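Local coordinates for phosphoinositol-specific phospholipase C (Pseudomonas sp., PDB 5FYP), which probably hydrolyses the phosphodiester bond of phosphatidylinositol lipids with the help of a bound calcium ion, at residues N193-S205 with K224-V236. Residues are numbered along the deposited sequence; the frame is centred on the assembly and turned at random. Where two conformers were deposited one is given.
Sequences NQKLSQYAEARTS and KVSGMSSQSSGYV. With SO4 (sulfate ion), chain E.
The carbonyl oxygen of S197 takes two donors: the helical N-H of E201, one turn on, and, across the contact, the hydroxyl of S232, whose OG lies 3.0 Å from S197 O, in the carbonyl plane and on a lone pair. The S197 hydroxyl is a second acceptor facing the same segment. With OG anti to the backbone N (chi1 -168°), it reaches over to accept the backbone N-H of S229 (N to S197 OG 3.1 Å, nearly straight at 168°). S229 OG donates to E201 OE2 at 2.7 Å, meeting the carboxylate on its anti side and well out of its plane, while it accepts from S232 N as the N-cap of helix 230-233. Replacing S229 by alanine removes this hydroxyl, which would probably leave E201 OE2 without its serine donor and S232 N without its capping acceptor. Helix 193-203 follows strand 184-189 of the TIM-barrel-like phospholipase C fold and packs L196 against that strand; M228 of the 224-236 segment sets its SD 4.0 Å from L196 CB and also touches I211 of strand 210-211. N193 ND2 donates to S226 O (2.9 Å), within the type II turn from V225 to M228, and its OD1 accepts from V214 N. G227, at positive phi in that turn, brings its carbonyl oxygen to 3.3 Å from Q194 CA, a CA-H...O contact. Past the helix C-terminus, the Y235 hydroxyl lies against T204, OH to CB 3.3 Å. Two waters join E201 to Q231, one through the E201 carbonyl oxygen and Q231 NE2, the other through OE2 and OE1.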
loop_
_atom_site.group_PDB
_atom_site.type_symbol
_atom_site.label_atom_id
_atom_site.label_comp_id
_atom_site.label_asym_id
_atom_site.label_seq_id
_atom_site.Cartn_x
_atom_site.Cartn_y
_atom_site.Cartn_z
ATOM N N ASN A 193 -7.145 13.425 -2.133
ATOM C CA ASN A 193 -6.414 13.016 -3.329
ATOM C C ASN A 193 -5.439 14.084 -3.812
ATOM O O ASN A 193 -4.474 13.743 -4.515
ATOM C CB ASN A 193 -7.386 12.651 -4.441
ATOM C CG ASN A 193 -8.159 11.373 -4.173
ATOM O OD1 ASN A 193 -7.756 10.562 -3.344
ATOM N ND2 ASN A 193 -9.246 11.181 -4.894
ATOM N N GLN A 194 -5.666 15.352 -3.477
ATOM C CA GLN A 194 -4.720 16.399 -3.814
ATOM C C GLN A 194 -3.289 16.060 -3.368
ATOM O O GLN A 194 -2.350 16.397 -4.083
ATOM C CB GLN A 194 -5.165 17.718 -3.157
ATOM C CG GLN A 194 -6.376 18.384 -3.756
ATOM C CD GLN A 194 -7.738 17.839 -3.347
ATOM O OE1 GLN A 194 -7.889 16.770 -2.655
ATOM N NE2 GLN A 194 -8.776 18.547 -3.811
ATOM N N LYS A 195 -3.129 15.436 -2.199
ATOM C CA LYS A 195 -1.783 15.127 -1.732
ATOM C C LYS A 195 -1.114 14.061 -2.586
ATOM O O LYS A 195 0.106 14.071 -2.750
ATOM C CB LYS A 195 -1.768 14.729 -0.250
ATOM C CG LYS A 195 -1.671 15.890 0.730
ATOM C CD LYS A 195 -2.758 16.920 0.640
ATOM C CE LYS A 195 -2.633 17.955 1.755
ATOM N NZ LYS A 195 -3.618 19.045 1.659
ATOM N N LEU A 196 -1.903 13.136 -3.124
ATOM C CA LEU A 196 -1.395 12.137 -4.048
ATOM C C LEU A 196 -1.024 12.789 -5.383
ATOM O O LEU A 196 -0.023 12.430 -5.994
ATOM C CB LEU A 196 -2.416 11.012 -4.261
ATOM C CG LEU A 196 -2.471 9.936 -3.171
ATOM C CD1 LEU A 196 -2.499 10.395 -1.758
ATOM C CD2 LEU A 196 -3.607 8.999 -3.465
ATOM N N SER A 197 -1.852 13.733 -5.838
ATOM C CA SER A 197 -1.565 14.437 -7.079
ATOM C C SER A 197 -0.262 15.240 -6.971
ATOM O O SER A 197 0.537 15.255 -7.902
ATOM C CB SER A 197 -2.739 15.326 -7.434
ATOM O OG SER A 197 -2.604 15.815 -8.767
ATOM N N GLN A 198 -0.059 15.835 -5.809
ATOM C CA GLN A 198 1.168 16.595 -5.562
ATOM C C GLN A 198 2.393 15.662 -5.605
ATOM O O GLN A 198 3.429 16.014 -6.164
ATOM C CB GLN A 198 1.078 17.289 -4.218
ATOM C CG GLN A 198 0.087 18.450 -4.216
ATOM C CD GLN A 198 -0.428 18.805 -2.832
ATOM O OE1 GLN A 198 0.108 18.395 -1.815
ATOM N NE2 GLN A 198 -1.456 19.596 -2.790
ATOM N N TYR A 199 2.267 14.492 -4.975
ATOM C CA TYR A 199 3.353 13.514 -4.994
ATOM C C TYR A 199 3.683 13.089 -6.430
ATOM O O TYR A 199 4.844 13.105 -6.847
ATOM C CB TYR A 199 2.975 12.329 -4.107
ATOM C CG TYR A 199 3.964 11.195 -4.221
ATOM C CD1 TYR A 199 5.134 11.177 -3.452
ATOM C CD2 TYR A 199 3.765 10.168 -5.117
ATOM C CE1 TYR A 199 6.077 10.182 -3.602
ATOM C CE2 TYR A 199 4.690 9.142 -5.274
ATOM C CZ TYR A 199 5.864 9.169 -4.517
ATOM O OH TYR A 199 6.769 8.175 -4.714
ATOM N N ALA A 200 2.666 12.730 -7.210
ATOM C CA ALA A 200 2.892 12.261 -8.563
ATOM C C ALA A 200 3.442 13.358 -9.466
ATOM O O ALA A 200 4.286 13.094 -10.326
ATOM C CB ALA A 200 1.618 11.664 -9.150
ATOM N N GLU A 201 2.964 14.591 -9.295
ATOM C CA GLU A 201 3.509 15.706 -10.090
ATOM C C GLU A 201 4.975 15.952 -9.772
ATOM O O GLU A 201 5.749 16.284 -10.660
ATOM C CB GLU A 201 2.653 16.954 -9.885
ATOM C CG GLU A 201 1.333 16.790 -10.609
ATOM C CD GLU A 201 0.672 18.025 -11.063
ATOM O OE1 GLU A 201 1.023 19.113 -10.505
ATOM O OE2 GLU A 201 -0.199 17.825 -11.963
ATOM N N ALA A 202 5.352 15.767 -8.523
ATOM C CA ALA A 202 6.748 15.975 -8.115
ATOM C C ALA A 202 7.677 14.856 -8.618
ATOM O O ALA A 202 8.786 15.144 -9.050
ATOM C CB ALA A 202 6.844 16.080 -6.608
ATOM N N ARG A 203 7.223 13.619 -8.543
ATOM C CA ARG A 203 8.105 12.467 -8.755
ATOM C C ARG A 203 8.001 11.835 -10.138
ATOM O O ARG A 203 8.919 11.138 -10.555
ATOM C CB ARG A 203 7.893 11.407 -7.671
ATOM C CG ARG A 203 8.101 11.914 -6.241
ATOM C CD ARG A 203 9.387 12.660 -6.020
ATOM N NE ARG A 203 10.551 11.848 -6.380
ATOM C CZ ARG A 203 11.661 12.298 -6.975
ATOM N NH1 ARG A 203 11.797 13.583 -7.315
ATOM N NH2 ARG A 203 12.607 11.456 -7.307
ATOM N N THR A 204 6.848 12.011 -10.796
ATOM C CA THR A 204 6.546 11.448 -12.113
ATOM C C THR A 204 7.016 9.991 -12.185
ATOM O O THR A 204 6.710 9.191 -11.292
ATOM C CB THR A 204 6.970 12.372 -13.256
ATOM O OG1 THR A 204 8.389 12.537 -13.277
ATOM C CG2 THR A 204 6.267 13.713 -13.151
ATOM N N SER A 205 7.770 9.628 -13.217
ATOM C CA SER A 205 8.165 8.220 -13.431
ATOM C C SER A 205 9.220 7.732 -12.451
ATOM O O SER A 205 9.488 6.535 -12.396
ATOM C CB SER A 205 8.695 8.022 -14.849
ATOM O OG SER A 205 9.845 8.821 -15.059
ATOM N N LYS A 224 -10.153 11.595 -15.094
ATOM C CA LYS A 224 -9.554 12.613 -14.235
ATOM C C LYS A 224 -10.062 12.332 -12.816
ATOM O O LYS A 224 -11.252 12.473 -12.525
ATOM C CB LYS A 224 -9.908 14.032 -14.659
ATOM C CG LYS A 224 -9.292 15.068 -13.716
ATOM C CD LYS A 224 -9.928 16.434 -13.808
ATOM C CE LYS A 224 -9.552 17.328 -12.629
ATOM N NZ LYS A 224 -9.897 16.731 -11.280
ATOM N N VAL A 225 -9.144 11.874 -11.975
ATOM C CA VAL A 225 -9.496 11.475 -10.617
ATOM C C VAL A 225 -9.899 12.712 -9.821
ATOM O O VAL A 225 -9.285 13.777 -9.950
ATOM C CB VAL A 225 -8.279 10.779 -9.986
ATOM C CG1 VAL A 225 -8.505 10.440 -8.526
ATOM C CG2 VAL A 225 -7.908 9.525 -10.760
ATOM N N SER A 226 -10.925 12.576 -8.983
ATOM C CA SER A 226 -11.361 13.672 -8.137
ATOM C C SER A 226 -10.196 14.193 -7.317
ATOM O O SER A 226 -9.439 13.423 -6.714
ATOM C CB SER A 226 -12.437 13.180 -7.181
ATOM O OG SER A 226 -13.515 12.613 -7.904
ATOM N N GLY A 227 -10.002 15.510 -7.332
ATOM C CA GLY A 227 -8.946 16.120 -6.572
ATOM C C GLY A 227 -7.555 16.041 -7.167
ATOM O O GLY A 227 -6.599 16.479 -6.518
ATOM N N MET A 228 -7.407 15.471 -8.371
ATOM C CA MET A 228 -6.097 15.328 -9.012
ATOM C C MET A 228 -6.105 15.951 -10.384
ATOM O O MET A 228 -7.127 16.065 -11.066
ATOM C CB MET A 228 -5.648 13.872 -9.125
ATOM C CG MET A 228 -5.778 13.103 -7.798
ATOM S SD MET A 228 -4.505 11.850 -7.541
ATOM C CE MET A 228 -4.677 10.919 -9.046
ATOM N N SER A 229 -4.902 16.255 -10.852
ATOM C CA SER A 229 -4.735 16.615 -12.250
ATOM C C SER A 229 -4.898 15.389 -13.159
ATOM O O SER A 229 -4.763 14.232 -12.747
ATOM C CB SER A 229 -3.350 17.197 -12.478
ATOM O OG SER A 229 -2.349 16.217 -12.225
ATOM N N SER A 230 -5.183 15.651 -14.425
ATOM C CA SER A 230 -5.165 14.608 -15.432
ATOM C C SER A 230 -3.786 13.901 -15.502
ATOM O O SER A 230 -3.675 12.677 -15.586
ATOM C CB SER A 230 -5.588 15.188 -16.762
ATOM O OG SER A 230 -5.584 14.171 -17.716
ATOM N N GLN A 231 -2.713 14.680 -15.448
ATOM C CA GLN A 231 -1.378 14.084 -15.515
ATOM C C GLN A 231 -1.155 13.097 -14.347
ATOM O O GLN A 231 -0.694 11.971 -14.551
ATOM C CB GLN A 231 -0.327 15.180 -15.443
ATOM C CG GLN A 231 1.094 14.690 -15.321
ATOM C CD GLN A 231 2.083 15.813 -15.012
ATOM O OE1 GLN A 231 1.779 16.970 -15.268
ATOM N NE2 GLN A 231 3.260 15.492 -14.467
ATOM N N SER A 232 -1.502 13.512 -13.135
ATOM C CA SER A 232 -1.337 12.604 -11.999
ATOM C C SER A 232 -2.237 11.387 -12.082
ATOM O O SER A 232 -1.868 10.273 -11.653
ATOM C CB SER A 232 -1.544 13.320 -10.690
ATOM O OG SER A 232 -0.488 14.239 -10.510
ATOM N N SER A 233 -3.443 11.582 -12.609
ATOM C CA SER A 233 -4.406 10.492 -12.780
ATOM C C SER A 233 -3.814 9.343 -13.594
ATOM O O SER A 233 -4.103 8.194 -13.354
ATOM C CB SER A 233 -5.662 11.007 -13.420
ATOM O OG SER A 233 -6.346 11.943 -12.593
ATOM N N GLY A 234 -2.988 9.698 -14.586
ATOM C CA GLY A 234 -2.409 8.690 -15.465
ATOM C C GLY A 234 -1.485 7.691 -14.782
ATOM O O GLY A 234 -1.261 6.622 -15.322
ATOM N N TYR A 235 -0.976 8.028 -13.582
ATOM C CA TYR A 235 -0.113 7.135 -12.814
ATOM C C TYR A 235 -0.877 6.150 -11.951
ATOM O O TYR A 235 -0.274 5.333 -11.275
ATOM C CB TYR A 235 0.862 7.948 -11.944
ATOM C CG TYR A 235 1.881 8.745 -12.722
ATOM C CD1 TYR A 235 3.106 8.179 -13.096
ATOM C CD2 TYR A 235 1.617 10.019 -13.141
ATOM C CE1 TYR A 235 4.031 8.899 -13.835
ATOM C CE2 TYR A 235 2.539 10.750 -13.893
ATOM C CZ TYR A 235 3.740 10.175 -14.253
ATOM O OH TYR A 235 4.660 10.840 -15.013
ATOM N N VAL A 236 -2.206 6.247 -11.910
ATOM C CA VAL A 236 -2.980 5.457 -10.953
ATOM C C VAL A 236 -3.080 3.987 -11.368
ATOM O O VAL A 236 -3.699 3.662 -12.378
ATOM C CB VAL A 236 -4.380 6.085 -10.789
ATOM C CG1 VAL A 236 -5.319 5.205 -10.007
ATOM C CG2 VAL A 236 -4.261 7.460 -10.135
HETATM S S SO4 E . 15.371 13.504 -8.961
HETATM O O1 SO4 E . 14.096 14.305 -8.918
HETATM O O2 SO4 E . 16.438 14.318 -8.297
HETATM O O3 SO4 E . 15.191 12.228 -8.197
HETATM O O4 SO4 E . 15.909 13.326 -10.352
HETATM O O HOH W 1 5.128 17.074 -13.231
HETATM O O HOH W 2 -0.552 19.057 -14.915
#